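Local coordinates for protein glycerol dehydratase (Clostridium butyricum, PDB 1R9D) that probably dehydrates glycerol without coenzyme B12, as a glycyl-radical lyase related to pyruvate formate-lyase, at residues F152-Y157 with C503-C508; A449-A454 with A493-F498. One frame throughout, in Å; residues are numbered along the deposited sequence.

Interaction 1: F152-Y157 with C503-C508; sequences FTVGNY and CCADNC
Ala505 is the first residue along segment 503-508 of helix 484-516 to meet the other segment: its CB lies 4.2 Å from Val154 CG2. With a single methyl here, the helix can approach the turn closely, and the beta-branched valine has two methyls to offer it. One turns to Ala505 and the other goes to the next residue of the helix. The two methyls divide the work because chi1 is -71°, which sets CG1 anti to the carbonyl carbon and leaves CG2 between the backbone N and the carbonyl carbon. The turn that presents Val154 is an ST turn: Gly155 N gives a nearly straight bond, 3.1 Å long, to Thr153 OG1. Threonine serves as the side-chain acceptor where the strand passes into the helix.

Asp506 follows, and the closest backbone approach is here, with Val154 CA 6.6 Å from Asp506 CA. The aspartate bends over so that its carboxylate meets the valine at a slant, OD2 standing 3.5 Å from Val154 CG1 in a plain van der Waals contact. Its chi1 of -94° lies well off a staggered position. The other oxygen, OD1, is hydrogen-bonded to Ser448 OG, which gives this buried acid a polar partner and probably limits how the carboxylate can turn.

Further along, Asn507, whose ND2 is hydrogen-bonded to Thr628 O, packs on Pro196 of the second subunit, and Cys508 packs on Ile199 of that subunit. Val154 and Asp506 both also touch Ala449 of strand 449-452. Ile509, the next residue of helix 484-516, packs on Val154 and Tyr157, and Phe635 of strand 634-635 lies against Asp506 and Asn507.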
loop_
_atom_site.group_PDB
_atom_site.type_symbol
_atom_site.label_atom_id
_atom_site.label_comp_id
_atom_site.label_asym_id
_atom_site.label_seq_id
_atom_site.Cartn_x
_atom_site.Cartn_y
_atom_site.Cartn_z
ATOM N N PHE A 152 14.416 22.503 -12.616
ATOM C CA PHE A 152 13.425 21.659 -13.269
ATOM C C PHE A 152 12.115 21.684 -12.486
ATOM O O PHE A 152 12.068 22.182 -11.362
ATOM C CB PHE A 152 13.952 20.219 -13.398
ATOM C CG PHE A 152 14.138 19.509 -12.084
ATOM C CD1 PHE A 152 13.063 18.894 -11.447
ATOM C CD2 PHE A 152 15.388 19.467 -11.474
ATOM C CE1 PHE A 152 13.232 18.248 -10.223
ATOM C CE2 PHE A 152 15.568 18.824 -10.250
ATOM C CZ PHE A 152 14.487 18.212 -9.622
ATOM N N THR A 153 11.052 21.172 -13.094
ATOM C CA THR A 153 9.751 21.118 -12.437
ATOM C C THR A 153 9.072 19.782 -12.697
ATOM O O THR A 153 9.076 19.286 -13.821
ATOM C CB THR A 153 8.798 22.229 -12.932
ATOM O OG1 THR A 153 7.497 22.021 -12.363
ATOM C CG2 THR A 153 8.676 22.212 -14.448
ATOM N N VAL A 154 8.503 19.201 -11.647
ATOM C CA VAL A 154 7.791 17.935 -11.768
ATOM C C VAL A 154 6.347 18.195 -11.361
ATOM O O VAL A 154 5.642 17.300 -10.905
ATOM C CB VAL A 154 8.397 16.842 -10.853
ATOM C CG1 VAL A 154 9.759 16.405 -11.390
ATOM C CG2 VAL A 154 8.544 17.366 -9.435
ATOM N N GLY A 155 5.908 19.435 -11.549
ATOM C CA GLY A 155 4.552 19.795 -11.180
ATOM C C GLY A 155 3.406 19.105 -11.898
ATOM O O GLY A 155 2.361 18.857 -11.294
ATOM N N ASN A 156 3.586 18.775 -13.174
ATOM C CA ASN A 156 2.510 18.168 -13.951
ATOM C C ASN A 156 1.736 17.043 -13.255
ATOM O O ASN A 156 0.524 17.164 -13.055
ATOM C CB ASN A 156 3.036 17.690 -15.312
ATOM C CG ASN A 156 1.925 17.505 -16.333
ATOM O OD1 ASN A 156 0.803 17.992 -16.145
ATOM N ND2 ASN A 156 2.229 16.813 -17.427
ATOM N N TYR A 157 2.420 15.967 -12.875
ATOM C CA TYR A 157 1.757 14.832 -12.224
ATOM C C TYR A 157 1.670 14.996 -10.705
ATOM O O TYR A 157 1.091 14.157 -9.999
ATOM C CB TYR A 157 2.496 13.533 -12.576
ATOM C CG TYR A 157 2.560 13.228 -14.063
ATOM C CD1 TYR A 157 3.536 12.370 -14.571
ATOM C CD2 TYR A 157 1.652 13.794 -14.963
ATOM C CE1 TYR A 157 3.613 12.084 -15.929
ATOM C CE2 TYR A 157 1.722 13.511 -16.334
ATOM C CZ TYR A 157 2.709 12.653 -16.806
ATOM O OH TYR A 157 2.803 12.357 -18.149
ATOM N N CYS A 503 14.512 12.666 -11.614
ATOM C CA CYS A 503 13.995 11.318 -11.803
ATOM C C CYS A 503 13.540 10.689 -10.490
ATOM O O CYS A 503 12.538 9.966 -10.451
ATOM C CB CYS A 503 15.042 10.456 -12.512
ATOM S SG CYS A 503 15.280 10.991 -14.228
ATOM N N CYS A 504 14.256 10.974 -9.407
ATOM C CA CYS A 504 13.870 10.447 -8.102
ATOM C C CYS A 504 12.540 11.072 -7.681
ATOM O O CYS A 504 11.663 10.381 -7.162
ATOM C CB CYS A 504 14.947 10.747 -7.054
ATOM S SG CYS A 504 16.492 9.834 -7.326
ATOM N N ALA A 505 12.390 12.377 -7.916
ATOM C CA ALA A 505 11.149 13.079 -7.572
ATOM C C ALA A 505 9.983 12.469 -8.353
ATOM O O ALA A 505 8.903 12.233 -7.798
ATOM C CB ALA A 505 11.277 14.571 -7.895
ATOM N N ASP A 506 10.203 12.219 -9.641
ATOM C CA ASP A 506 9.182 11.608 -10.487
ATOM C C ASP A 506 8.770 10.252 -9.918
ATOM O O ASP A 506 7.580 9.931 -9.852
ATOM C CB ASP A 506 9.715 11.404 -11.907
ATOM C CG ASP A 506 9.375 12.557 -12.831
ATOM O OD1 ASP A 506 10.039 12.684 -13.879
ATOM O OD2 ASP A 506 8.432 13.321 -12.524
ATOM N N ASN A 507 9.751 9.455 -9.507
ATOM C CA ASN A 507 9.443 8.140 -8.962
ATOM C C ASN A 507 8.617 8.203 -7.678
ATOM O O ASN A 507 7.801 7.318 -7.423
ATOM C CB ASN A 507 10.727 7.329 -8.741
ATOM C CG ASN A 507 11.313 6.802 -10.046
ATOM O OD1 ASN A 507 10.605 6.667 -11.048
ATOM N ND2 ASN A 507 12.606 6.490 -10.036
ATOM N N CYS A 508 8.819 9.247 -6.875
ATOM C CA CYS A 508 8.055 9.402 -5.639
ATOM C C CYS A 508 6.597 9.732 -5.961
ATOM O O CYS A 508 5.681 9.271 -5.277
ATOM C CB CYS A 508 8.664 10.504 -4.764
ATOM S SG CYS A 508 10.268 10.071 -4.031
#

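Interaction 2: A449-A454 with A493-F498; sequences AFFNLA and AQMEYF
Phe451 stretches straight toward the helix because its CG is anti to the backbone N (chi1 -172°), and Met495 starts in the same sense (chi1 -170°) before a bend at chi2 brings its sulfur to the ring and a second, at chi3, turns CE to Leu453. The result is a Met-aromatic contact: SD lies 3.6 Å from Phe451 CE2 and 4.6 Å from the ring centroid, 59° off the ring normal, hence obliquely placed. Methionine suits the place, since its flexible, polarisable chain can mould itself to a rigid ring.

Across CZ, which touches both Met495 SD and Phe498 CB, the other epsilon carbon of that ring, CE1, is 3.7 Å from Phe498 CB, the methylene sitting at the ring edge near its plane. The carbonyl oxygen of Phe498 also lies in the ring plane at the edge, where the faintly positive ring-edge hydrogens can face it, probably a weakly favourable arrangement.

This is a strand-to-helix layer of the kind expected in the pyruvate formate-lyase-like barrel, in which helices flank the strands: strand 449-452, paired in parallel with 543-551, runs directly into helix 453-461. Asn452 is the N-cap at that junction, its OD1 accepting from Arg455 N, a role its short amide fills well.

One residue later Leu453 adds an aliphatic flank, its CD2 4.0 Å from Met495 CE. The Phe498 ring itself leads away, with Tyr497 CD2 above one face, and packs on Leu459, while Tyr620 of helix 607-624 meets the Phe451 ring.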
loop_
_atom_site.group_PDB
_atom_site.type_symbol
_atom_site.label_atom_id
_atom_site.label_comp_id
_atom_site.label_asym_id
_atom_site.label_seq_id
_atom_site.Cartn_x
_atom_site.Cartn_y
_atom_site.Cartn_z
ATOM N N ALA A 449 8.100 15.752 -16.522
ATOM C CA ALA A 449 8.860 16.902 -16.037
ATOM C C ALA A 449 9.449 17.751 -17.156
ATOM O O ALA A 449 9.537 17.312 -18.300
ATOM C CB ALA A 449 9.986 16.428 -15.131
ATOM N N PHE A 450 9.820 18.983 -16.811
ATOM C CA PHE A 450 10.481 19.895 -17.748
ATOM C C PHE A 450 11.796 20.226 -17.052
ATOM O O PHE A 450 11.817 20.516 -15.852
ATOM C CB PHE A 450 9.673 21.178 -17.985
ATOM C CG PHE A 450 8.485 20.994 -18.887
ATOM C CD1 PHE A 450 7.196 21.076 -18.379
ATOM C CD2 PHE A 450 8.657 20.749 -20.246
ATOM C CE1 PHE A 450 6.089 20.919 -19.213
ATOM C CE2 PHE A 450 7.561 20.589 -21.089
ATOM C CZ PHE A 450 6.272 20.676 -20.570
ATOM N N PHE A 451 12.886 20.178 -17.809
ATOM C CA PHE A 451 14.230 20.414 -17.280
ATOM C C PHE A 451 14.891 21.558 -18.051
ATOM O O PHE A 451 14.949 21.528 -19.275
ATOM C CB PHE A 451 15.041 19.126 -17.443
ATOM C CG PHE A 451 16.383 19.151 -16.778
ATOM C CD1 PHE A 451 16.549 18.633 -15.497
ATOM C CD2 PHE A 451 17.494 19.652 -17.451
ATOM C CE1 PHE A 451 17.803 18.607 -14.893
ATOM C CE2 PHE A 451 18.758 19.632 -16.857
ATOM C CZ PHE A 451 18.915 19.108 -15.578
ATOM N N ASN A 452 15.382 22.560 -17.328
ATOM C CA ASN A 452 16.013 23.730 -17.946
ATOM C C ASN A 452 17.492 23.497 -18.253
ATOM O O ASN A 452 18.344 23.616 -17.376
ATOM C CB ASN A 452 15.872 24.946 -17.022
ATOM C CG ASN A 452 16.267 26.244 -17.700
ATOM O OD1 ASN A 452 17.116 26.258 -18.595
ATOM N ND2 ASN A 452 15.661 27.348 -17.268
ATOM N N LEU A 453 17.790 23.170 -19.507
ATOM C CA LEU A 453 19.166 22.922 -19.927
ATOM C C LEU A 453 20.048 24.165 -19.803
ATOM O O LEU A 453 21.236 24.060 -19.489
ATOM C CB LEU A 453 19.189 22.430 -21.372
ATOM C CG LEU A 453 18.449 21.129 -21.688
ATOM C CD1 LEU A 453 18.385 20.964 -23.203
ATOM C CD2 LEU A 453 19.150 19.944 -21.028
ATOM N N ALA A 454 19.469 25.337 -20.049
ATOM C CA ALA A 454 20.223 26.587 -19.967
ATOM C C ALA A 454 20.745 26.864 -18.555
ATOM O O ALA A 454 21.829 27.424 -18.382
ATOM C CB ALA A 454 19.357 27.752 -20.449
ATOM N N ALA A 493 28.777 17.070 -14.858
ATOM C CA ALA A 493 28.623 16.871 -13.418
ATOM C C ALA A 493 27.386 17.586 -12.879
ATOM O O ALA A 493 26.689 17.062 -11.999
ATOM C CB ALA A 493 29.868 17.353 -12.683
ATOM N N GLN A 494 27.120 18.787 -13.384
ATOM C CA GLN A 494 25.936 19.530 -12.953
ATOM C C GLN A 494 24.690 18.810 -13.476
ATOM O O GLN A 494 23.708 18.642 -12.755
ATOM C CB GLN A 494 25.952 20.960 -13.502
ATOM C CG GLN A 494 27.002 21.885 -12.893
ATOM C CD GLN A 494 26.807 22.122 -11.400
ATOM O OE1 GLN A 494 25.678 22.215 -10.909
ATOM N NE2 GLN A 494 27.915 22.241 -10.674
ATOM N N MET A 495 24.741 18.392 -14.737
ATOM C CA MET A 495 23.624 17.690 -15.368
ATOM C C MET A 495 23.279 16.432 -14.573
ATOM O O MET A 495 22.113 16.167 -14.273
ATOM C CB MET A 495 23.993 17.298 -16.804
ATOM C CG MET A 495 22.834 16.776 -17.652
ATOM S SD MET A 495 21.696 18.080 -18.176
ATOM C CE MET A 495 22.635 18.845 -19.527
ATOM N N GLU A 496 24.307 15.665 -14.232
ATOM C CA GLU A 496 24.134 14.425 -13.484
ATOM C C GLU A 496 23.394 14.597 -12.164
ATOM O O GLU A 496 22.492 13.818 -11.840
ATOM C CB GLU A 496 25.502 13.793 -13.223
ATOM C CG GLU A 496 25.478 12.581 -12.308
ATOM C CD GLU A 496 26.865 12.011 -12.085
ATOM O OE1 GLU A 496 27.774 12.785 -11.697
ATOM O OE2 GLU A 496 27.051 10.792 -12.294
ATOM N N TYR A 497 23.775 15.618 -11.405
ATOM C CA TYR A 497 23.165 15.874 -10.110
ATOM C C TYR A 497 21.680 16.211 -10.194
ATOM O O TYR A 497 20.859 15.612 -9.501
ATOM C CB TYR A 497 23.893 17.016 -9.400
ATOM C CG TYR A 497 23.349 17.313 -8.016
ATOM C CD1 TYR A 497 23.684 16.505 -6.932
ATOM C CD2 TYR A 497 22.470 18.375 -7.799
ATOM C CE1 TYR A 497 23.161 16.741 -5.663
ATOM C CE2 TYR A 497 21.936 18.621 -6.526
ATOM C CZ TYR A 497 22.288 17.796 -5.467
ATOM O OH TYR A 497 21.764 18.010 -4.209
ATOM N N PHE A 498 21.330 17.170 -11.042
ATOM C CA PHE A 498 19.933 17.564 -11.151
ATOM C C PHE A 498 19.036 16.566 -11.873
ATOM O O PHE A 498 17.857 16.450 -11.540
ATOM C CB PHE A 498 19.839 18.957 -11.775
ATOM C CG PHE A 498 20.338 20.043 -10.866
ATOM C CD1 PHE A 498 19.578 20.458 -9.776
ATOM C CD2 PHE A 498 21.599 20.600 -11.050
ATOM C CE1 PHE A 498 20.066 21.410 -8.875
ATOM C CE2 PHE A 498 22.100 21.554 -10.153
ATOM C CZ PHE A 498 21.331 21.957 -9.066
#

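The two contacts lie with centres 13 Å apart on the same side of the chain's centre, and both use helix 484-516: interaction 2 takes an earlier turn and interaction 1 a later one. Along the sequence the order is 152-157, 449-454, 493-498, 503-508, so both segments of interaction 2 fall between those of interaction 1. Strands 152-153 and 449-452 are antiparallel neighbours in one sheet, joined by a probable hydrogen bond from Thr153 N to Phe450 O (2.9 Å). One helix therefore packs against two neighbouring strands that are far apart in sequence, and a bound glycerol lies about 12 Å from the side chains of Asp506 and Phe451.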